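Local coordinates for coiled-coil quantitatively-enriched protein 1 (Schizosaccharomyces pombe, PDB 7CUJ) that links telomeres to the meiotic centrosome, is essential for normal telomere clustering in meiotic prophase, and is required for telomere length regulation and chromosome segregation, at residues P17-A20 against L21-K24; S276-T279 against E280-D284; N128-L131 against A132-T136; E99-S102 against K103-F106. All blocks are in the same frame, centred on the assembly; numbering follows the deposited sequence.

Overall arrangement
This chain is an interior piece of the longer Ccq1 protein, folded as an alpha/beta domain around a parallel six-stranded sheet. Along the sequence the order is contact 1, 4, 3 and 2. Contacts 1, 4 and 3 mark the N-terminal starts of helices 20-32, 102-112 and 129-141, while contact 2 lies near the start of helix 275-294. Contacts 1, 2 and 4 form one group: centres of contacts 2 and 4 are about 10 Å apart, those of 1 and 4 about 11 Å, and all three touch one another. Contact 3 is about 23 Å from contact 2 between centres and meets contact 4 where Leu-135 packs on Phe-104. Distant parts of the chain are thus joined at helix starts.

Contact 1. Residues P17-A20 against L21-K24; sequences PMSA and LQRK
Gln-22 reaches back, extended beyond CG, toward the turn that precedes its helix and presents its side-chain oxygen to Ser-19. Ser-19 N donates to Gln-22 OE1 at 3.0 Å in a nearly straight bond (165° at the hydrogen), which arrives in the amide plane on a lone pair. Ser-19 OG lies 3.1 Å from Gln-22 OE1, but its single proton may instead go to Asn-100 O. A water lies 2.8 Å from Gln-22 OE1 and is also within reach of Pro-17 O, while NE2 turns elsewhere and donates to Ile-63 O.

Met-18 crosses the glutamine at about a right angle, and its CE methyl rests 3.6 Å from Gln-22 CB. A long, flexible thioether suits this place, since the chain bends at its third torsion to set that methyl against the aliphatic stem. On another side Arg-23 bends at chi2 and chi3, which brings NH1 to 2.8 Å from Met-18 O; the oxygen lies almost in the guanidinium plane, although the bond is bent (141°). A leucine in place of Gln-22 would probably leave Ser-19 N and Ile-63 O without their side-chain partners. Backbone bonds from Arg-23 N to Ser-19 O and from Lys-24 N to Ala-20 O begin the regular helix. With Ser-19 at the N-cap and Gln-22 three residues on, the bond to Ser-19 N is the backbone-donor half of a capping box, placed where strand 11-16 passes into helix 20-32.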
loop_
_atom_site.group_PDB
_atom_site.type_symbol
_atom_site.label_atom_id
_atom_site.label_comp_id
_atom_site.label_asym_id
_atom_site.label_seq_id
_atom_site.Cartn_x
_atom_site.Cartn_y
_atom_site.Cartn_z
ATOM N N PRO A 17 -14.087 14.413 -22.583
ATOM C CA PRO A 17 -13.353 13.167 -22.352
ATOM C C PRO A 17 -11.919 13.412 -21.885
ATOM O O PRO A 17 -11.312 14.424 -22.227
ATOM C CB PRO A 17 -13.366 12.497 -23.735
ATOM C CG PRO A 17 -13.420 13.659 -24.712
ATOM C CD PRO A 17 -14.213 14.745 -24.012
ATOM N N MET A 18 -11.392 12.466 -21.098
ATOM C CA MET A 18 -10.012 12.521 -20.643
ATOM C C MET A 18 -9.099 11.959 -21.730
ATOM O O MET A 18 -9.500 11.091 -22.505
ATOM C CB MET A 18 -9.809 11.711 -19.356
ATOM C CG MET A 18 -10.646 12.182 -18.184
ATOM S SD MET A 18 -10.042 11.497 -16.617
ATOM C CE MET A 18 -8.973 12.829 -16.078
ATOM N N SER A 19 -7.862 12.462 -21.760
ATOM C CA SER A 19 -6.840 11.981 -22.676
ATOM C C SER A 19 -6.290 10.645 -22.180
ATOM O O SER A 19 -6.530 10.259 -21.038
ATOM C CB SER A 19 -5.744 13.000 -22.807
ATOM O OG SER A 19 -5.361 13.485 -21.531
ATOM N N ALA A 20 -5.538 9.958 -23.051
ATOM C CA ALA A 20 -4.904 8.693 -22.708
ATOM C C ALA A 20 -3.971 8.881 -21.512
ATOM O O ALA A 20 -3.918 8.024 -20.632
ATOM C CB ALA A 20 -4.179 8.125 -23.905
ATOM N N LEU A 21 -3.264 10.020 -21.488
ATOM C CA LEU A 21 -2.320 10.384 -20.441
ATOM C C LEU A 21 -3.048 10.490 -19.103
ATOM O O LEU A 21 -2.588 9.948 -18.102
ATOM C CB LEU A 21 -1.682 11.733 -20.801
ATOM C CG LEU A 21 -0.292 12.039 -20.236
ATOM C CD1 LEU A 21 -0.073 13.542 -20.152
ATOM C CD2 LEU A 21 -0.049 11.397 -18.879
ATOM N N GLN A 22 -4.173 11.212 -19.098
ATOM C CA GLN A 22 -4.943 11.461 -17.890
ATOM C C GLN A 22 -5.437 10.140 -17.302
ATOM O O GLN A 22 -5.439 9.969 -16.087
ATOM C CB GLN A 22 -6.117 12.397 -18.189
ATOM C CG GLN A 22 -5.756 13.874 -18.158
ATOM C CD GLN A 22 -6.898 14.765 -18.589
ATOM O OE1 GLN A 22 -7.565 14.517 -19.588
ATOM N NE2 GLN A 22 -7.129 15.827 -17.835
ATOM N N ARG A 23 -5.853 9.216 -18.178
ATOM C CA ARG A 23 -6.378 7.923 -17.764
ATOM C C ARG A 23 -5.263 7.079 -17.153
ATOM O O ARG A 23 -5.468 6.437 -16.124
ATOM C CB ARG A 23 -7.046 7.205 -18.940
ATOM C CG ARG A 23 -8.362 7.835 -19.366
ATOM C CD ARG A 23 -8.534 7.807 -20.869
ATOM N NE ARG A 23 -9.630 6.946 -21.283
ATOM C CZ ARG A 23 -10.712 7.360 -21.938
ATOM N NH1 ARG A 23 -10.849 8.633 -22.272
ATOM N NH2 ARG A 23 -11.652 6.491 -22.265
ATOM N N LYS A 24 -4.093 7.087 -17.803
ATOM C CA LYS A 24 -2.924 6.392 -17.294
ATOM C C LYS A 24 -2.623 6.890 -15.885
ATOM O O LYS A 24 -2.396 6.091 -14.979
ATOM C CB LYS A 24 -1.705 6.662 -18.176
ATOM C CG LYS A 24 -1.601 5.829 -19.441
ATOM C CD LYS A 24 -0.275 6.057 -20.122
ATOM C CE LYS A 24 -0.302 5.759 -21.603
ATOM N NZ LYS A 24 0.743 6.525 -22.322
HETATM O O HOH W 1 -8.493 15.919 -21.844
#

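Contact 2. Residues S276-T279 against E280-D284; sequences SSIT and EKTRD
Thr-282 grips Ile-278 O twice, through its backbone N at 2.9 Å and its hydroxyl OG1 at 2.6 Å, in the i to i-4 pattern by which threonine settles into an alpha-helix. The hydroxyl oxygen stands above the carbonyl plane, not on a lone pair. What puts OG1 there is the first torsion (chi1 -52°), which sets it beside the backbone N and over the preceding turn. A valine here lacks the hydroxyl, which would probably leave Ile-278 O with the backbone N-H as its one donor in this stretch and Ser-102 OG without its weak partner.

The same spacing brings Thr-279 and Arg-283 side by side. Thr-279 CG2 sits over one face of the guanidinium, 3.6 Å from Arg-283 NE and offset toward the rim, a place where a small methyl fits well. The arginine's stem, extended from CG to NE, carries the guanidinium alongside the threonine, and NE also makes a long, weak ion pair with Glu-109.

Further out, Ser-277 OG bonds back to Ser-274 O and Thr-279 OG1 to His-275 O, so both hydroxyls are satisfied by carbonyls at or just before the start of helix 275-294. Leu-105 and Phe-106 of helix 102-112 pack against Thr-282. Along the more exposed flank, the extended methylenes of Lys-281 run past Ser-277 O, Lys-281 CG approaching to 3.3 Å.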
loop_
_atom_site.group_PDB
_atom_site.type_symbol
_atom_site.label_atom_id
_atom_site.label_comp_id
_atom_site.label_asym_id
_atom_site.label_seq_id
_atom_site.Cartn_x
_atom_site.Cartn_y
_atom_site.Cartn_z
ATOM N N SER A 276 -7.740 11.287 -32.041
ATOM C CA SER A 276 -8.511 11.812 -33.157
ATOM C C SER A 276 -9.971 12.006 -32.748
ATOM O O SER A 276 -10.536 13.077 -32.961
ATOM C CB SER A 276 -8.386 10.924 -34.370
ATOM O OG SER A 276 -8.852 9.614 -34.088
ATOM N N SER A 277 -10.552 10.966 -32.137
ATOM C CA SER A 277 -11.964 10.934 -31.785
ATOM C C SER A 277 -12.292 11.954 -30.694
ATOM O O SER A 277 -13.373 12.540 -30.712
ATOM C CB SER A 277 -12.408 9.542 -31.408
ATOM O OG SER A 277 -11.540 8.972 -30.441
ATOM N N ILE A 278 -11.355 12.160 -29.757
ATOM C CA ILE A 278 -11.513 13.131 -28.682
ATOM C C ILE A 278 -11.669 14.528 -29.282
ATOM O O ILE A 278 -12.557 15.277 -28.880
ATOM C CB ILE A 278 -10.347 13.053 -27.673
ATOM C CG1 ILE A 278 -10.440 11.801 -26.795
ATOM C CG2 ILE A 278 -10.265 14.319 -26.830
ATOM C CD1 ILE A 278 -9.188 11.497 -26.003
ATOM N N THR A 279 -10.805 14.853 -30.252
ATOM C CA THR A 279 -10.788 16.156 -30.899
ATOM C C THR A 279 -12.120 16.417 -31.603
ATOM O O THR A 279 -12.666 17.512 -31.493
ATOM C CB THR A 279 -9.602 16.286 -31.865
ATOM O OG1 THR A 279 -8.441 15.756 -31.222
ATOM C CG2 THR A 279 -9.346 17.712 -32.300
ATOM N N GLU A 280 -12.623 15.401 -32.320
ATOM C CA GLU A 280 -13.883 15.482 -33.043
ATOM C C GLU A 280 -15.016 15.812 -32.076
ATOM O O GLU A 280 -15.780 16.746 -32.314
ATOM C CB GLU A 280 -14.194 14.159 -33.746
ATOM C CG GLU A 280 -13.515 13.994 -35.092
ATOM C CD GLU A 280 -13.738 12.628 -35.720
ATOM O OE1 GLU A 280 -14.320 12.573 -36.820
ATOM O OE2 GLU A 280 -13.325 11.620 -35.107
ATOM N N LYS A 281 -15.107 15.030 -30.992
ATOM C CA LYS A 281 -16.168 15.155 -30.004
ATOM C C LYS A 281 -16.113 16.535 -29.353
ATOM O O LYS A 281 -17.152 17.165 -29.163
ATOM C CB LYS A 281 -16.054 14.054 -28.943
ATOM C CG LYS A 281 -16.412 12.650 -29.410
ATOM C CD LYS A 281 -15.888 11.569 -28.485
ATOM C CE LYS A 281 -16.047 10.171 -29.046
ATOM N NZ LYS A 281 -15.338 9.164 -28.219
ATOM N N THR A 282 -14.894 16.991 -29.030
ATOM C CA THR A 282 -14.675 18.244 -28.322
ATOM C C THR A 282 -15.151 19.421 -29.172
ATOM O O THR A 282 -15.778 20.342 -28.655
ATOM C CB THR A 282 -13.212 18.395 -27.880
ATOM O OG1 THR A 282 -12.837 17.221 -27.157
ATOM C CG2 THR A 282 -12.975 19.616 -27.019
ATOM N N ARG A 283 -14.852 19.369 -30.476
ATOM C CA ARG A 283 -15.230 20.423 -31.403
ATOM C C ARG A 283 -16.746 20.459 -31.569
ATOM O O ARG A 283 -17.338 21.535 -31.572
ATOM C CB ARG A 283 -14.518 20.240 -32.747
ATOM C CG ARG A 283 -13.061 20.672 -32.714
ATOM C CD ARG A 283 -12.248 20.227 -33.910
ATOM N NE ARG A 283 -10.860 20.626 -33.721
ATOM C CZ ARG A 283 -9.909 20.550 -34.645
ATOM N NH1 ARG A 283 -10.185 20.088 -35.853
ATOM N NH2 ARG A 283 -8.682 20.946 -34.356
ATOM N N ASP A 284 -17.359 19.275 -31.692
ATOM C CA ASP A 284 -18.796 19.151 -31.883
ATOM C C ASP A 284 -19.538 19.670 -30.654
ATOM O O ASP A 284 -20.583 20.305 -30.787
ATOM C CB ASP A 284 -19.194 17.723 -32.271
ATOM C CG ASP A 284 -18.911 17.386 -33.727
ATOM O OD1 ASP A 284 -18.003 18.015 -34.316
ATOM O OD2 ASP A 284 -19.603 16.498 -34.268
#

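Contact 3. Residues N128-L131 against A132-T136; sequences NQFL and ANTLT
Asn-133 lies one helical turn beyond Gln-129, and the two amides meet through a side-chain bond. Starting from the backbone, Asn-133 CB passes 3.5 Å from Phe-130 O. Asn-133 CG, anti to the carbonyl carbon (chi1 -58°), comes to 3.2 Å from Gln-129 O. At the tip, Asn-133 OD1 accepts from Gln-129 NE2 at 2.8 Å. The bond is bent, 135° at the hydrogen, and although OD1 lies in the amide plane of the glutamine, NE2 is tilted from that of the asparagine. Glutamine suits its end because its extra methylene lets the chain fold at chi2 and lead NE2 forward along the helix. The other branch, Asn-133 ND2, lies near Gln-129 O at 3.5 Å, at an angle too poor for a bond.

Elsewhere on the helix Thr-134 OG1 donates to Phe-130 O, which also accepts from Thr-134 N. Thr-134 OG1 stands over one face of the Phe-130 ring, offset toward the rim and 3.4 Å from Phe-130 CE1. Ala-132, small enough for a close approach to the sheet, packs against Ile-126, Ile-164 and Val-166, while Leu-131 and Leu-135 turn their larger apolar chains to strand 121-126.

At the start Asn-128 OD1 accepts from Leu-131 N on a lone pair at 3.1 Å. This is an asparagine N-cap opening helix 129-141, which follows strand 121-126 and packs on the parallel sheet of the alpha/beta fold.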
loop_
_atom_site.group_PDB
_atom_site.type_symbol
_atom_site.label_atom_id
_atom_site.label_comp_id
_atom_site.label_asym_id
_atom_site.label_seq_id
_atom_site.Cartn_x
_atom_site.Cartn_y
_atom_site.Cartn_z
ATOM N N ASN A 128 -6.211 26.942 -9.794
ATOM C CA ASN A 128 -4.781 26.748 -9.976
ATOM C C ASN A 128 -4.179 27.990 -10.630
ATOM O O ASN A 128 -4.608 28.393 -11.710
ATOM C CB ASN A 128 -4.484 25.498 -10.808
ATOM C CG ASN A 128 -3.019 25.120 -10.769
ATOM O OD1 ASN A 128 -2.243 25.539 -11.624
ATOM N ND2 ASN A 128 -2.627 24.352 -9.766
ATOM N N GLN A 129 -3.170 28.576 -9.971
ATOM C CA GLN A 129 -2.581 29.832 -10.411
ATOM C C GLN A 129 -1.829 29.630 -11.724
ATOM O O GLN A 129 -2.014 30.397 -12.663
ATOM C CB GLN A 129 -1.686 30.430 -9.324
ATOM C CG GLN A 129 -1.105 31.792 -9.686
ATOM C CD GLN A 129 -2.169 32.845 -9.898
ATOM O OE1 GLN A 129 -2.906 33.202 -8.980
ATOM N NE2 GLN A 129 -2.253 33.356 -11.115
ATOM N N PHE A 130 -0.991 28.589 -11.778
ATOM C CA PHE A 130 -0.171 28.323 -12.948
ATOM C C PHE A 130 -1.044 28.177 -14.193
ATOM O O PHE A 130 -0.751 28.775 -15.226
ATOM C CB PHE A 130 0.725 27.098 -12.735
ATOM C CG PHE A 130 1.366 26.600 -14.006
ATOM C CD1 PHE A 130 2.369 27.331 -14.627
ATOM C CD2 PHE A 130 0.940 25.424 -14.604
ATOM C CE1 PHE A 130 2.941 26.890 -15.810
ATOM C CE2 PHE A 130 1.516 24.981 -15.788
ATOM C CZ PHE A 130 2.515 25.714 -16.387
ATOM N N LEU A 131 -2.109 27.374 -14.080
ATOM C CA LEU A 131 -2.969 27.070 -15.213
ATOM C C LEU A 131 -3.742 28.315 -15.638
ATOM O O LEU A 131 -3.931 28.542 -16.830
ATOM C CB LEU A 131 -3.913 25.920 -14.853
ATOM C CG LEU A 131 -3.263 24.538 -14.790
ATOM C CD1 LEU A 131 -4.261 23.493 -14.315
ATOM C CD2 LEU A 131 -2.680 24.149 -16.141
ATOM N N ALA A 132 -4.175 29.113 -14.653
ATOM C CA ALA A 132 -4.815 30.393 -14.918
ATOM C C ALA A 132 -3.933 31.234 -15.839
ATOM O O ALA A 132 -4.413 31.771 -16.834
ATOM C CB ALA A 132 -5.100 31.113 -13.622
ATOM N N ASN A 133 -2.639 31.317 -15.504
ATOM C CA ASN A 133 -1.681 32.122 -16.244
ATOM C C ASN A 133 -1.488 31.546 -17.645
ATOM O O ASN A 133 -1.481 32.291 -18.624
ATOM C CB ASN A 133 -0.331 32.221 -15.526
ATOM C CG ASN A 133 -0.423 32.791 -14.126
ATOM O OD1 ASN A 133 -1.408 33.434 -13.768
ATOM N ND2 ASN A 133 0.608 32.565 -13.326
ATOM N N THR A 134 -1.326 30.220 -17.720
ATOM C CA THR A 134 -1.057 29.528 -18.970
ATOM C C THR A 134 -2.264 29.643 -19.901
ATOM O O THR A 134 -2.097 29.864 -21.098
ATOM C CB THR A 134 -0.634 28.072 -18.723
ATOM O OG1 THR A 134 0.466 28.062 -17.812
ATOM C CG2 THR A 134 -0.251 27.338 -19.990
ATOM N N LEU A 135 -3.473 29.503 -19.340
ATOM C CA LEU A 135 -4.704 29.559 -20.116
ATOM C C LEU A 135 -4.862 30.964 -20.691
ATOM O O LEU A 135 -5.078 31.119 -21.891
ATOM C CB LEU A 135 -5.891 29.206 -19.210
ATOM C CG LEU A 135 -7.016 28.359 -19.809
ATOM C CD1 LEU A 135 -8.359 28.782 -19.236
ATOM C CD2 LEU A 135 -7.050 28.426 -21.329
ATOM N N THR A 136 -4.731 31.971 -19.815
ATOM C CA THR A 136 -4.863 33.378 -20.160
ATOM C C THR A 136 -3.934 33.728 -21.321
ATOM O O THR A 136 -4.354 34.367 -22.282
ATOM C CB THR A 136 -4.589 34.282 -18.948
ATOM O OG1 THR A 136 -5.466 33.921 -17.881
ATOM C CG2 THR A 136 -4.754 35.756 -19.251
#

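Contact 4. Residues E99-S102 against K103-F106; sequences ENSS and KFLF
Ser-102 O accepts from Phe-106 N at 2.9 Å, and Ser-101 O accepts from Leu-105 N at 3.3 Å; together they open helix 102-112, with Ser-101 as its N-cap. The cap itself is made by a side chain. Ser-101 OG accepts from Phe-104 N at 3.3 Å and from Lys-103 N at 3.2 Å, both weak, the first nearly straight (168°) and the second more bent. Serine suits the place because its short arm, with OG opposite the backbone N (chi1 177°), swings the oxygen over the N-H groups that the first helical turn cannot satisfy for itself.

The neighbouring hydroxyl, Ser-102 OG, bonds instead to Pro-17 O, tying this helix start to the loop after strand 11-16. Lys-103 runs extended away from the cap: its NZ bonds to Tyr-189 O, forms a salt bridge with Glu-218 and makes a cation-pi contact with Tyr-189, so the buried amine has ready partners.

In the apolar surroundings the aromatic bulk of Phe-106 suits its buried position between helix and sheet, packed on strands 11-16 and 208-213. Phe-104 fills a buried aromatic cluster, meeting His-66 edge-to-face and also touching Trp-138. Back at the cap, the serine hydroxyl oxygen lies obliquely to the Phe-104 ring, Ser-101 OG standing 3.7 Å from Phe-104 CD1.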
loop_
_atom_site.group_PDB
_atom_site.type_symbol
_atom_site.label_atom_id
_atom_site.label_comp_id
_atom_site.label_asym_id
_atom_site.label_seq_id
_atom_site.Cartn_x
_atom_site.Cartn_y
_atom_site.Cartn_z
ATOM N N GLU A 99 -2.825 19.812 -26.059
ATOM C CA GLU A 99 -2.596 18.487 -26.614
ATOM C C GLU A 99 -3.295 17.427 -25.764
ATOM O O GLU A 99 -3.839 16.461 -26.300
ATOM C CB GLU A 99 -1.091 18.221 -26.703
ATOM C CG GLU A 99 -0.732 16.868 -27.294
ATOM C CD GLU A 99 0.742 16.677 -27.614
ATOM O OE1 GLU A 99 1.585 17.311 -26.944
ATOM O OE2 GLU A 99 1.043 15.897 -28.541
ATOM N N ASN A 100 -3.284 17.620 -24.437
ATOM C CA ASN A 100 -3.717 16.588 -23.508
ATOM C C ASN A 100 -4.894 17.054 -22.651
ATOM O O ASN A 100 -5.269 16.366 -21.702
ATOM C CB ASN A 100 -2.556 16.081 -22.646
ATOM C CG ASN A 100 -1.637 15.132 -23.386
ATOM O OD1 ASN A 100 -2.020 14.009 -23.705
ATOM N ND2 ASN A 100 -0.419 15.572 -23.657
ATOM N N SER A 101 -5.481 18.209 -22.986
ATOM C CA SER A 101 -6.626 18.715 -22.243
ATOM C C SER A 101 -7.785 19.038 -23.180
ATOM O O SER A 101 -7.692 19.946 -24.002
ATOM C CB SER A 101 -6.264 19.905 -21.392
ATOM O OG SER A 101 -7.412 20.417 -20.730
ATOM N N SER A 102 -8.880 18.286 -23.024
ATOM C CA SER A 102 -10.132 18.533 -23.720
ATOM C C SER A 102 -10.715 19.876 -23.295
ATOM O O SER A 102 -11.542 20.439 -24.005
ATOM C CB SER A 102 -11.121 17.435 -23.441
ATOM O OG SER A 102 -10.952 16.356 -24.344
ATOM N N LYS A 103 -10.300 20.360 -22.120
ATOM C CA LYS A 103 -10.838 21.589 -21.560
ATOM C C LYS A 103 -10.257 22.797 -22.294
ATOM O O LYS A 103 -10.996 23.698 -22.685
ATOM C CB LYS A 103 -10.584 21.644 -20.052
ATOM C CG LYS A 103 -11.452 20.705 -19.232
ATOM C CD LYS A 103 -11.241 20.827 -17.745
ATOM C CE LYS A 103 -12.202 19.957 -16.964
ATOM N NZ LYS A 103 -11.935 20.026 -15.509
ATOM N N PHE A 104 -8.930 22.799 -22.471
ATOM C CA PHE A 104 -8.242 23.833 -23.226
ATOM C C PHE A 104 -8.781 23.879 -24.655
ATOM O O PHE A 104 -9.097 24.957 -25.161
ATOM C CB PHE A 104 -6.728 23.602 -23.200
ATOM C CG PHE A 104 -5.999 24.256 -22.053
ATOM C CD1 PHE A 104 -6.337 23.971 -20.737
ATOM C CD2 PHE A 104 -4.957 25.143 -22.287
ATOM C CE1 PHE A 104 -5.661 24.571 -19.685
ATOM C CE2 PHE A 104 -4.279 25.740 -21.234
ATOM C CZ PHE A 104 -4.631 25.453 -19.933
ATOM N N LEU A 105 -8.893 22.702 -25.286
ATOM C CA LEU A 105 -9.357 22.590 -26.660
ATOM C C LEU A 105 -10.795 23.093 -26.766
ATOM O O LEU A 105 -11.136 23.787 -27.723
ATOM C CB LEU A 105 -9.239 21.137 -27.136
ATOM C CG LEU A 105 -9.739 20.859 -28.555
ATOM C CD1 LEU A 105 -8.983 21.683 -29.587
ATOM C CD2 LEU A 105 -9.637 19.377 -28.885
ATOM N N PHE A 106 -11.625 22.740 -25.774
ATOM C CA PHE A 106 -13.007 23.190 -25.737
ATOM C C PHE A 106 -13.060 24.716 -25.771
ATOM O O PHE A 106 -13.792 25.288 -26.575
ATOM C CB PHE A 106 -13.750 22.636 -24.517
ATOM C CG PHE A 106 -15.109 23.249 -24.300
ATOM C CD1 PHE A 106 -16.218 22.783 -24.996
ATOM C CD2 PHE A 106 -15.278 24.313 -23.425
ATOM C CE1 PHE A 106 -17.467 23.358 -24.809
ATOM C CE2 PHE A 106 -16.527 24.889 -23.241
ATOM C CZ PHE A 106 -17.620 24.412 -23.935
#